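Local coordinates for protein restriction endonuclease Hpy99I (PDB 3GOX) that cuts double-stranded DNA as a type II restriction endonuclease of the beta-beta-alpha-Me class, working as a zinc-binding dimer on a pseudopalindromic target, at residues E91-D96 against T102-C107; F138-C143 against D172-G177; V156-H161 against W165-I170. One frame throughout, in Å; residues are numbered along the deposited sequence.

Contact 1: E91-D96 against T102-C107. With ZN (zinc ion), chain E; nucleotides of chain C; nucleotides of chain D.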
# COMPACT_ATOMS: atom_id res chain seq x y z
N GLU A 91 -1.34 12.15 -13.49
CA GLU A 91 -2.07 11.04 -14.08
C GLU A 91 -3.25 10.62 -13.19
O GLU A 91 -3.07 10.39 -11.97
CB GLU A 91 -1.11 9.86 -14.25
CG GLU A 91 -1.65 8.65 -14.95
CD GLU A 91 -0.60 7.58 -15.09
OE1 GLU A 91 -0.22 6.96 -14.08
OE2 GLU A 91 -0.16 7.33 -16.24
N ILE A 92 -4.43 10.48 -13.79
CA ILE A 92 -5.60 9.93 -13.10
C ILE A 92 -5.27 8.48 -12.67
O ILE A 92 -4.74 7.70 -13.46
CB ILE A 92 -6.89 9.98 -13.96
CG1 ILE A 92 -7.40 11.42 -14.02
CG2 ILE A 92 -7.97 9.11 -13.37
CD1 ILE A 92 -8.57 11.64 -14.98
N ASN A 93 -5.60 8.15 -11.43
CA ASN A 93 -5.21 6.88 -10.83
C ASN A 93 -6.31 6.10 -10.09
O ASN A 93 -6.22 4.88 -9.97
CB ASN A 93 -4.04 7.14 -9.86
CG ASN A 93 -3.46 5.88 -9.30
OD1 ASN A 93 -3.59 5.60 -8.11
ND2 ASN A 93 -2.76 5.11 -10.15
N GLN A 94 -7.33 6.78 -9.58
CA GLN A 94 -8.38 6.12 -8.81
C GLN A 94 -9.67 6.97 -8.85
O GLN A 94 -9.70 8.03 -9.48
CB GLN A 94 -7.93 5.87 -7.35
CG GLN A 94 -7.48 4.44 -7.03
CD GLN A 94 -8.64 3.43 -7.07
OE1 GLN A 94 -9.78 3.77 -7.40
NE2 GLN A 94 -8.34 2.17 -6.72
N THR A 95 -10.71 6.46 -8.20
CA THR A 95 -12.01 7.11 -8.10
C THR A 95 -12.45 6.98 -6.65
O THR A 95 -12.33 5.89 -6.07
CB THR A 95 -13.06 6.40 -8.98
OG1 THR A 95 -12.55 6.20 -10.31
CG2 THR A 95 -14.34 7.22 -9.05
N ASP A 96 -12.93 8.07 -6.05
CA ASP A 96 -13.42 8.02 -4.66
C ASP A 96 -14.91 7.63 -4.61
O ASP A 96 -15.54 7.45 -5.65
CB ASP A 96 -13.14 9.33 -3.90
CG ASP A 96 -13.89 10.54 -4.46
OD1 ASP A 96 -14.98 10.39 -5.06
OD2 ASP A 96 -13.36 11.65 -4.28
N THR A 102 -9.17 10.82 -8.74
CA THR A 102 -8.00 11.11 -7.94
C THR A 102 -6.79 10.91 -8.85
O THR A 102 -6.71 9.92 -9.58
CB THR A 102 -7.92 10.16 -6.72
OG1 THR A 102 -9.20 10.09 -6.08
CG2 THR A 102 -6.84 10.63 -5.73
N THR A 103 -5.87 11.87 -8.82
CA THR A 103 -4.63 11.79 -9.57
C THR A 103 -3.49 11.38 -8.63
O THR A 103 -3.60 11.55 -7.42
CB THR A 103 -4.31 13.14 -10.24
OG1 THR A 103 -4.29 14.19 -9.26
CG2 THR A 103 -5.36 13.48 -11.30
N ARG A 104 -2.43 10.81 -9.19
CA ARG A 104 -1.25 10.47 -8.39
C ARG A 104 -0.72 11.74 -7.72
O ARG A 104 -0.87 12.82 -8.29
CB ARG A 104 -0.16 9.84 -9.26
CG ARG A 104 -0.49 8.51 -9.93
CD ARG A 104 0.76 7.91 -10.48
NE ARG A 104 0.57 6.68 -11.23
CZ ARG A 104 0.58 5.44 -10.72
NH1 ARG A 104 0.69 5.22 -9.43
NH2 ARG A 104 0.45 4.41 -11.54
N PRO A 105 -0.09 11.60 -6.55
CA PRO A 105 0.45 12.81 -5.88
C PRO A 105 1.70 13.37 -6.55
O PRO A 105 2.03 14.54 -6.32
CB PRO A 105 0.76 12.32 -4.48
CG PRO A 105 1.05 10.85 -4.65
CD PRO A 105 0.13 10.39 -5.75
N SER A 106 2.40 12.55 -7.34
CA SER A 106 3.60 12.96 -8.08
C SER A 106 3.26 13.24 -9.54
O SER A 106 2.53 12.47 -10.17
CB SER A 106 4.67 11.87 -8.01
OG SER A 106 4.81 11.33 -6.72
N CYS A 107 3.78 14.35 -10.06
CA CYS A 107 3.51 14.78 -11.43
C CYS A 107 4.12 13.81 -12.44
O CYS A 107 4.99 13.00 -12.11
CB CYS A 107 4.04 16.20 -11.66
SG CYS A 107 5.84 16.35 -11.74
ZN ZN E . 6.92 16.69 -9.68
P DT C 2 -12.01 4.82 -14.89
OP1 DT C 2 -13.50 4.82 -14.87
OP2 DT C 2 -11.27 5.84 -14.11
O5' DT C 2 -11.51 3.38 -14.43
C5' DT C 2 -12.03 2.20 -15.03
C4' DT C 2 -11.15 1.01 -14.70
O4' DT C 2 -9.81 1.24 -15.18
C3' DT C 2 -10.97 0.71 -13.22
O3' DT C 2 -12.11 0.00 -12.72
C2' DT C 2 -9.72 -0.15 -13.25
C1' DT C 2 -8.90 0.52 -14.35
N1 DT C 2 -7.88 1.47 -13.86
C2 DT C 2 -6.72 0.95 -13.34
O2 DT C 2 -6.51 -0.25 -13.26
N3 DT C 2 -5.81 1.89 -12.92
C4 DT C 2 -5.95 3.26 -12.96
O4 DT C 2 -5.05 3.97 -12.55
C5 DT C 2 -7.20 3.73 -13.51
C7 DT C 2 -7.45 5.21 -13.59
C6 DT C 2 -8.09 2.82 -13.93
P DC C 3 -12.27 -0.26 -11.14
OP1 DC C 3 -13.44 -1.15 -10.96
OP2 DC C 3 -12.21 1.04 -10.43
O5' DC C 3 -10.96 -1.09 -10.76
C5' DC C 3 -10.79 -2.43 -11.20
C4' DC C 3 -9.60 -3.04 -10.50
O4' DC C 3 -8.39 -2.36 -10.86
C3' DC C 3 -9.67 -2.91 -8.98
O3' DC C 3 -10.48 -3.97 -8.47
C2' DC C 3 -8.22 -3.01 -8.58
C1' DC C 3 -7.46 -2.45 -9.79
N1 DC C 3 -6.86 -1.12 -9.61
C2 DC C 3 -5.53 -1.03 -9.17
O2 DC C 3 -4.93 -2.07 -8.88
N3 DC C 3 -4.94 0.19 -9.07
C4 DC C 3 -5.63 1.29 -9.38
N4 DC C 3 -5.00 2.46 -9.31
C5 DC C 3 -6.99 1.23 -9.79
C6 DC C 3 -7.56 0.02 -9.89
P DT D 5 -1.89 10.73 -1.92
OP1 DT D 5 -0.91 11.59 -1.20
OP2 DT D 5 -2.45 11.18 -3.21
O5' DT D 5 -1.18 9.33 -2.15
C5' DT D 5 -0.39 8.73 -1.13
C4' DT D 5 -0.11 7.29 -1.49
O4' DT D 5 -1.35 6.57 -1.52
C3' DT D 5 0.49 7.12 -2.88
O3' DT D 5 1.91 7.05 -2.75
C2' DT D 5 -0.11 5.82 -3.38
C1' DT D 5 -1.19 5.45 -2.36
N1 DT D 5 -2.52 5.11 -2.87
C2 DT D 5 -3.05 3.90 -2.50
O2 DT D 5 -2.43 3.08 -1.84
N3 DT D 5 -4.33 3.68 -2.92
C4 DT D 5 -5.12 4.53 -3.67
O4 DT D 5 -6.27 4.21 -3.95
C5 DT D 5 -4.49 5.78 -4.06
C7 DT D 5 -5.26 6.76 -4.89
C6 DT D 5 -3.23 6.00 -3.65
O HOH W 1 1.39 11.58 -12.53
O HOH W 2 1.41 4.83 -14.35
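Asn93 and Gln94 both face Thr102 in a classic beta bulge, within the antiparallel hairpin of strands 92-95 and 101-103. The evidence is the carbonyl O of Thr102, which takes two backbone donors: Asn93 N at 2.8 Å lies in the carbonyl plane, while Gln94 N at 3.2 Å is tilted from it. Thr102 N returns a bond to Gln94 O (2.9 Å), and Arg104 N reaches Glu91 O. At the bulge Asn93 O faces the DNA, and N4 of DC3 of chain C donates to it over 2.8 Å, almost straight at 175°.

The charged pair is Glu91 with Arg104. Glu91 CG lies opposite its backbone N (chi1 -175°) and the Arg104 chain is extended from CG to NE, which carries the two alongside each other. Arg104 NE meets Glu91 OE1 in the guanidinium plane at 3.0 Å, a salt bridge that a water also spans from Glu91 OE1 to Arg104 NH2. This edge-on grip probably limits rotation of the guanidinium, whose NH1 donates to N7 of a guanine base. Asn93 ND2 sits over the centre of one guanidinium face, and its amide binds bases through both ends, OD1 to a cytosine and ND2 to a guanine.

Apolar contact is slight: Ile92 CG1 touches Thr103 CG2. Cys107 joins Cys78, Cys81 and Cys110 round a zinc ion, its SG 2.4 Å from the metal.

Contact 2: F138-C143 against D172-G177. With ZN (zinc ion), chain F; NA (sodium ion), chain G; nucleotides of chain D; nucleotides of chain C.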
# COMPACT_ATOMS: atom_id res chain seq x y z
N PHE A 138 -1.17 -20.69 -4.28
CA PHE A 138 0.10 -19.98 -4.34
C PHE A 138 0.52 -19.59 -2.92
O PHE A 138 -0.33 -19.31 -2.08
CB PHE A 138 -0.13 -18.71 -5.16
CG PHE A 138 1.07 -17.82 -5.29
CD1 PHE A 138 2.11 -18.15 -6.15
CD2 PHE A 138 1.13 -16.62 -4.60
CE1 PHE A 138 3.20 -17.32 -6.28
CE2 PHE A 138 2.22 -15.78 -4.75
CZ PHE A 138 3.25 -16.13 -5.59
N THR A 139 1.83 -19.55 -2.67
CA THR A 139 2.40 -19.02 -1.43
C THR A 139 3.35 -17.91 -1.81
O THR A 139 4.35 -18.13 -2.49
CB THR A 139 3.08 -20.13 -0.59
OG1 THR A 139 2.17 -21.22 -0.43
CG2 THR A 139 3.49 -19.58 0.78
N CYS A 140 3.05 -16.69 -1.39
CA CYS A 140 3.88 -15.56 -1.78
C CYS A 140 5.28 -15.66 -1.16
O CYS A 140 5.42 -15.96 0.02
CB CYS A 140 3.22 -14.24 -1.37
SG CYS A 140 4.17 -12.75 -1.83
N PRO A 141 6.32 -15.47 -1.98
CA PRO A 141 7.67 -15.62 -1.42
C PRO A 141 8.10 -14.55 -0.43
O PRO A 141 9.12 -14.74 0.26
CB PRO A 141 8.57 -15.62 -2.66
CG PRO A 141 7.81 -14.98 -3.73
CD PRO A 141 6.34 -15.21 -3.43
N ILE A 142 7.35 -13.45 -0.34
CA ILE A 142 7.72 -12.37 0.57
C ILE A 142 6.91 -12.49 1.86
O ILE A 142 7.46 -12.83 2.91
CB ILE A 142 7.58 -10.99 -0.09
CG1 ILE A 142 8.49 -10.90 -1.32
CG2 ILE A 142 7.91 -9.86 0.93
CD1 ILE A 142 8.40 -9.60 -2.07
N CYS A 143 5.60 -12.29 1.76
CA CYS A 143 4.74 -12.30 2.94
C CYS A 143 4.37 -13.70 3.43
O CYS A 143 3.82 -13.83 4.53
CB CYS A 143 3.45 -11.51 2.68
SG CYS A 143 2.34 -12.27 1.48
N ASP A 172 0.08 -8.67 -5.13
CA ASP A 172 -0.09 -7.22 -5.37
C ASP A 172 0.12 -6.43 -4.08
O ASP A 172 0.67 -5.34 -4.12
CB ASP A 172 -1.49 -6.98 -5.98
CG ASP A 172 -1.79 -5.51 -6.26
OD1 ASP A 172 -1.37 -4.99 -7.31
OD2 ASP A 172 -2.55 -4.88 -5.47
N SER A 173 -0.31 -6.98 -2.96
CA SER A 173 -0.10 -6.32 -1.66
C SER A 173 1.39 -6.09 -1.41
O SER A 173 1.81 -4.97 -1.09
CB SER A 173 -0.73 -7.18 -0.57
OG SER A 173 -0.51 -6.67 0.72
N CYS A 174 2.20 -7.13 -1.55
CA CYS A 174 3.65 -7.00 -1.37
C CYS A 174 4.27 -6.07 -2.40
O CYS A 174 5.13 -5.26 -2.06
CB CYS A 174 4.33 -8.37 -1.45
SG CYS A 174 4.11 -9.31 0.09
N ASN A 175 3.85 -6.17 -3.65
CA ASN A 175 4.42 -5.35 -4.72
C ASN A 175 4.19 -3.85 -4.45
O ASN A 175 5.11 -3.04 -4.61
CB ASN A 175 3.82 -5.74 -6.07
CG ASN A 175 4.52 -5.06 -7.22
OD1 ASN A 175 5.72 -5.18 -7.38
ND2 ASN A 175 3.76 -4.34 -8.04
N THR A 176 2.99 -3.51 -4.01
CA THR A 176 2.65 -2.13 -3.73
C THR A 176 3.25 -1.66 -2.40
O THR A 176 3.35 -0.45 -2.16
CB THR A 176 1.13 -1.90 -3.80
OG1 THR A 176 0.43 -2.83 -2.96
CG2 THR A 176 0.66 -2.03 -5.25
N GLY A 177 3.68 -2.60 -1.56
CA GLY A 177 4.49 -2.30 -0.39
C GLY A 177 5.94 -1.98 -0.74
O GLY A 177 6.53 -1.04 -0.19
ZN ZN F . 2.92 -11.20 -0.59
NA NA G . 7.39 -4.04 -8.47
P DG D 7 5.35 2.77 -7.23
OP1 DG D 7 6.82 2.92 -7.17
OP2 DG D 7 4.53 3.76 -7.97
O5' DG D 7 5.04 1.33 -7.85
C5' DG D 7 5.53 0.16 -7.21
C4' DG D 7 4.96 -1.08 -7.86
O4' DG D 7 3.51 -1.00 -7.81
C3' DG D 7 5.30 -1.29 -9.33
O3' DG D 7 5.25 -2.69 -9.61
C2' DG D 7 4.16 -0.57 -10.03
C1' DG D 7 2.98 -0.88 -9.12
N9 DG D 7 1.94 0.15 -9.11
C8 DG D 7 2.12 1.50 -9.33
N7 DG D 7 1.00 2.18 -9.32
C5 DG D 7 0.02 1.23 -9.07
C6 DG D 7 -1.39 1.36 -8.98
O6 DG D 7 -2.08 2.38 -9.14
N1 DG D 7 -2.00 0.15 -8.69
C2 DG D 7 -1.35 -1.05 -8.53
N2 DG D 7 -2.13 -2.11 -8.25
N3 DG D 7 -0.04 -1.20 -8.64
C4 DG D 7 0.58 -0.02 -8.91
P DG C 4 -11.15 -3.85 -7.02
OP1 DG C 4 -12.33 -4.75 -7.01
OP2 DG C 4 -11.31 -2.42 -6.66
O5' DG C 4 -10.05 -4.51 -6.06
C5' DG C 4 -9.43 -5.74 -6.43
C4' DG C 4 -8.24 -6.04 -5.56
O4' DG C 4 -7.26 -4.98 -5.67
C3' DG C 4 -8.50 -6.17 -4.06
O3' DG C 4 -7.47 -6.99 -3.50
C2' DG C 4 -8.36 -4.73 -3.59
C1' DG C 4 -7.18 -4.26 -4.44
N9 DG C 4 -7.16 -2.83 -4.76
C8 DG C 4 -8.21 -2.06 -5.20
N7 DG C 4 -7.87 -0.83 -5.47
C5 DG C 4 -6.51 -0.78 -5.18
C6 DG C 4 -5.57 0.30 -5.30
O6 DG C 4 -5.76 1.45 -5.73
N1 DG C 4 -4.31 -0.08 -4.88
C2 DG C 4 -3.96 -1.33 -4.42
N2 DG C 4 -2.69 -1.49 -4.03
N3 DG C 4 -4.82 -2.34 -4.33
C4 DG C 4 -6.06 -2.00 -4.72
O HOH W 3 7.54 -2.66 -6.59
O HOH W 4 9.27 -2.65 -9.25
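The loop end of Phe138-Cys143 approaches the first turn of helix 172-180 without a backbone bond between them, the nearest CA pair being Cys143 and Cys174 at 6.9 Å. What joins the two segments is a zinc ion. Cys140 SG and Cys174 SG each bind it at 2.3 Å and Cys143 SG at 2.4 Å; Cys171, just before the helix, supplies the fourth thiolate.

The three thiolates arrive by different torsions. Cys140 holds SG opposite its backbone N (chi1 -179°), whereas Cys143 tucks SG between N and the carbonyl carbon (chi1 69°), so that two residues close together on one loop aim at a single point. Cys174, coming from the helix side, keeps SG beside its backbone N and opposite the carbonyl carbon; this sulfur also packs on the loop, 3.5 Å from Cys143 CB. Ile142 lies beside it, with CB and CG2 both near that sulfur and CD1 toward Cys174 CB. Within the loop, Ile142 N donates to Cys140 SG over 3.6 Å at 164°, a backbone N-H that probably tempers the charge on the thiolate.

On the DNA side, the helix presents different chemistry. Asn175 divides its amide: OD1 binds the sodium ion at 2.3 Å, while ND2 donates to O3' of DG7 of chain D at 2.7 Å, which fixes the orientation of the amide. Asp172 OD1 accepts from N2 of the same guanine. The second subunit closes over the zinc loop, its Lys190 bonding to the carbonyl oxygens of Pro141 and Ile142.

Two CxxC pairs round one zinc ion make this a Cys4 site, here tying the loop to the helix of the beta-beta-alpha-Me finger that carries the metal-binding asparagine.

Contact 3: V156-H161 against W165-I170. With NA (sodium ion), chain G; nucleotides of chain D.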
# COMPACT_ATOMS: atom_id res chain seq x y z
N VAL A 156 1.28 -10.35 -9.44
CA VAL A 156 1.89 -9.48 -10.44
C VAL A 156 3.30 -9.95 -10.78
O VAL A 156 3.94 -10.62 -9.95
CB VAL A 156 1.98 -8.02 -9.94
CG1 VAL A 156 0.59 -7.45 -9.72
CG2 VAL A 156 2.84 -7.92 -8.67
N HIS A 157 3.70 -9.59 -12.00
CA HIS A 157 5.09 -9.61 -12.46
C HIS A 157 5.84 -8.51 -11.73
O HIS A 157 5.65 -7.33 -12.07
CB HIS A 157 5.21 -9.22 -13.95
CG HIS A 157 4.52 -10.12 -14.92
ND1 HIS A 157 3.24 -9.88 -15.36
CD2 HIS A 157 4.98 -11.18 -15.63
CE1 HIS A 157 2.91 -10.79 -16.27
NE2 HIS A 157 3.95 -11.59 -16.45
N ASP A 158 6.65 -8.82 -10.74
CA ASP A 158 7.53 -7.79 -10.19
C ASP A 158 8.84 -7.72 -11.00
O ASP A 158 9.31 -8.72 -11.52
CB ASP A 158 7.78 -8.09 -8.71
CG ASP A 158 8.76 -7.16 -8.07
OD1 ASP A 158 8.69 -5.91 -8.29
OD2 ASP A 158 9.59 -7.66 -7.29
N HIS A 159 9.39 -6.51 -11.15
CA HIS A 159 10.64 -6.31 -11.88
C HIS A 159 11.50 -5.23 -11.23
O HIS A 159 11.00 -4.38 -10.46
CB HIS A 159 10.36 -5.99 -13.36
CG HIS A 159 10.06 -4.56 -13.64
ND1 HIS A 159 8.84 -3.98 -13.36
CD2 HIS A 159 10.83 -3.58 -14.16
CE1 HIS A 159 8.87 -2.70 -13.69
NE2 HIS A 159 10.07 -2.43 -14.18
N ASN A 160 12.79 -5.29 -11.52
CA ASN A 160 13.74 -4.27 -11.08
C ASN A 160 13.72 -3.10 -12.07
O ASN A 160 14.01 -3.26 -13.26
CB ASN A 160 15.14 -4.87 -10.95
CG ASN A 160 16.17 -3.88 -10.43
OD1 ASN A 160 16.44 -2.87 -11.07
ND2 ASN A 160 16.76 -4.16 -9.27
N HIS A 161 13.37 -1.91 -11.57
CA HIS A 161 13.24 -0.73 -12.45
C HIS A 161 14.55 0.06 -12.65
O HIS A 161 14.53 1.15 -13.23
CB HIS A 161 12.10 0.18 -11.99
CG HIS A 161 12.30 0.79 -10.64
ND1 HIS A 161 11.37 0.67 -9.63
CD2 HIS A 161 13.31 1.53 -10.13
CE1 HIS A 161 11.80 1.31 -8.56
NE2 HIS A 161 12.97 1.84 -8.84
N TRP A 165 14.82 -5.93 -15.61
CA TRP A 165 14.73 -7.39 -15.55
C TRP A 165 13.77 -7.88 -14.48
O TRP A 165 13.52 -7.20 -13.48
CB TRP A 165 16.10 -8.03 -15.35
CG TRP A 165 17.10 -7.57 -16.36
CD1 TRP A 165 16.86 -7.17 -17.65
CD2 TRP A 165 18.51 -7.47 -16.17
NE1 TRP A 165 18.04 -6.81 -18.26
CE2 TRP A 165 19.07 -6.98 -17.37
CE3 TRP A 165 19.36 -7.74 -15.09
CZ2 TRP A 165 20.44 -6.77 -17.53
CZ3 TRP A 165 20.72 -7.51 -15.24
CH2 TRP A 165 21.25 -7.04 -16.46
N GLY A 166 13.23 -9.06 -14.70
CA GLY A 166 12.27 -9.65 -13.80
C GLY A 166 12.83 -10.03 -12.45
O GLY A 166 14.01 -10.36 -12.31
N ARG A 167 11.98 -9.94 -11.44
CA ARG A 167 12.26 -10.54 -10.14
C ARG A 167 11.37 -11.78 -10.06
O ARG A 167 11.59 -12.70 -10.84
CB ARG A 167 12.07 -9.52 -9.01
CG ARG A 167 13.04 -8.35 -9.17
CD ARG A 167 13.29 -7.57 -7.89
NE ARG A 167 12.19 -6.65 -7.62
CZ ARG A 167 12.28 -5.33 -7.49
NH1 ARG A 167 13.44 -4.70 -7.58
NH2 ARG A 167 11.18 -4.64 -7.27
N GLU A 168 10.36 -11.81 -9.20
CA GLU A 168 9.47 -12.97 -9.06
C GLU A 168 8.01 -12.59 -9.14
O GLU A 168 7.65 -11.40 -9.06
CB GLU A 168 9.74 -13.72 -7.75
CG GLU A 168 11.17 -14.25 -7.65
CD GLU A 168 11.55 -14.81 -6.29
OE1 GLU A 168 10.67 -15.22 -5.51
OE2 GLU A 168 12.78 -14.87 -6.01
N TRP A 169 7.17 -13.61 -9.31
CA TRP A 169 5.74 -13.49 -9.11
C TRP A 169 5.49 -13.35 -7.63
O TRP A 169 5.88 -14.20 -6.83
CB TRP A 169 5.00 -14.72 -9.67
CG TRP A 169 4.92 -14.71 -11.16
CD1 TRP A 169 5.79 -15.28 -12.04
CD2 TRP A 169 3.90 -14.09 -11.96
NE1 TRP A 169 5.39 -15.05 -13.33
CE2 TRP A 169 4.22 -14.33 -13.31
CE3 TRP A 169 2.73 -13.37 -11.66
CZ2 TRP A 169 3.42 -13.87 -14.36
CZ3 TRP A 169 1.94 -12.91 -12.70
CH2 TRP A 169 2.29 -13.16 -14.04
N ILE A 170 4.84 -12.24 -7.26
CA ILE A 170 4.53 -11.92 -5.86
C ILE A 170 3.10 -11.37 -5.80
O ILE A 170 2.51 -11.00 -6.83
CB ILE A 170 5.54 -10.89 -5.24
CG1 ILE A 170 5.51 -9.54 -5.97
CG2 ILE A 170 6.97 -11.46 -5.21
CD1 ILE A 170 6.41 -8.48 -5.32
NA NA G . 7.39 -4.04 -8.47
P DA D 8 5.84 -3.27 -10.99
OP1 DA D 8 7.16 -3.90 -10.69
OP2 DA D 8 5.74 -2.24 -12.06
O5' DA D 8 4.83 -4.45 -11.33
C5' DA D 8 3.87 -4.34 -12.38
C4' DA D 8 2.47 -4.37 -11.81
O4' DA D 8 2.08 -3.05 -11.38
C3' DA D 8 1.39 -4.76 -12.82
O3' DA D 8 1.31 -6.19 -12.86
C2' DA D 8 0.14 -4.15 -12.21
C1' DA D 8 0.66 -2.98 -11.37
N9 DA D 8 0.28 -1.65 -11.84
C8 DA D 8 1.11 -0.63 -12.24
N7 DA D 8 0.47 0.47 -12.57
C5 DA D 8 -0.86 0.14 -12.40
C6 DA D 8 -2.04 0.89 -12.58
N6 DA D 8 -2.06 2.16 -12.98
N1 DA D 8 -3.22 0.27 -12.32
C2 DA D 8 -3.20 -1.00 -11.91
N3 DA D 8 -2.15 -1.80 -11.70
C4 DA D 8 -1.00 -1.16 -11.96
P DG D 9 1.05 -6.95 -14.25
OP1 DG D 9 1.28 -8.39 -13.97
OP2 DG D 9 1.82 -6.28 -15.34
O5' DG D 9 -0.50 -6.75 -14.52
C5' DG D 9 -1.45 -7.27 -13.59
C4' DG D 9 -2.86 -6.90 -13.99
O4' DG D 9 -3.04 -5.47 -13.98
C3' DG D 9 -3.30 -7.33 -15.39
O3' DG D 9 -4.72 -7.31 -15.35
C2' DG D 9 -2.84 -6.14 -16.21
C1' DG D 9 -3.31 -5.01 -15.30
N9 DG D 9 -2.65 -3.72 -15.47
C8 DG D 9 -1.31 -3.45 -15.41
N7 DG D 9 -1.03 -2.18 -15.55
C5 DG D 9 -2.26 -1.57 -15.72
C6 DG D 9 -2.60 -0.20 -15.91
O6 DG D 9 -1.85 0.78 -15.97
N1 DG D 9 -3.97 -0.03 -16.05
C2 DG D 9 -4.90 -1.03 -16.00
N2 DG D 9 -6.19 -0.66 -16.16
N3 DG D 9 -4.61 -2.31 -15.81
C4 DG D 9 -3.28 -2.51 -15.68
O HOH W 4 9.27 -2.65 -9.25
O HOH W 5 16.15 -5.51 -6.54
O HOH W 6 13.21 -1.85 -8.61
O HOH W 3 7.54 -2.66 -6.59
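With chi1 at 175°, Asp158 swings its carboxylate across to Arg167, whose chain bends at chi3 (-79°) to offer the guanidinium side-on. Arg167 NE reaches Asp158 OD2 at 2.8 Å, in the guanidinium plane but from above the carboxylate plane, and Arg167 NH2 meets the syn lone pair of Asp158 OD1 at 3.0 Å. Two bonds thus restrain the carboxylate, while OD1 also binds the sodium ion at 2.3 Å. The hydroxyl of Tyr194 of the second subunit is hydrogen-bonded to Asp158 OD2, and Arg167 NH2 has a second acid partner in Asp183.

The backbones form the antiparallel beta hairpin of the beta-beta-alpha-Me finger, with a bulge between the pairs His157-Trp169 and His159-Gly166. Val156 and Ile170 exchange backbone bonds at one end; Asn160 N to Trp165 O closes the other.

His157 and Trp169 form an oblique pair on one face of the hairpin. In one of the two modelled positions of His157, Trp169 CZ2 and CH2 lie over one face of the imidazole; in that position NE2 is hydrogen-bonded to Asp128, and ND1 donates to OP1 of DG9 of chain D at 2.8 Å.

Ile170 CD1 packs against Asp158 CB, 3.7 Å away. With NE2 bonded to Val117 O, His159 ND1 is left facing OP1 of DA8 of chain D, to which it makes only a weak bond; that phosphate oxygen also coordinates the sodium ion.

In the fold
All three contacts are largely buried, but contact 1 is centred about 11 Å from the centre of the chain and contacts 2 and 3 about 20 Å, contact 3 reaching the surface at Trp165. Contact 1 touches neither of the others; contacts 2 and 3, centres about 11 Å apart, meet directly. Contact 3 is nested in the loop closed by contact 2, strand 166-171 runs into helix 172-180, and one sodium ion draws on Asp158 and Asn175. Contacts 1 and 3 are both bulged hairpins, yet the first addresses mainly bases and the second the backbone phosphates. Contact 2 is joined chiefly through zinc, burying 134 Å² against 419 and 630 Å² for contacts 1 and 3.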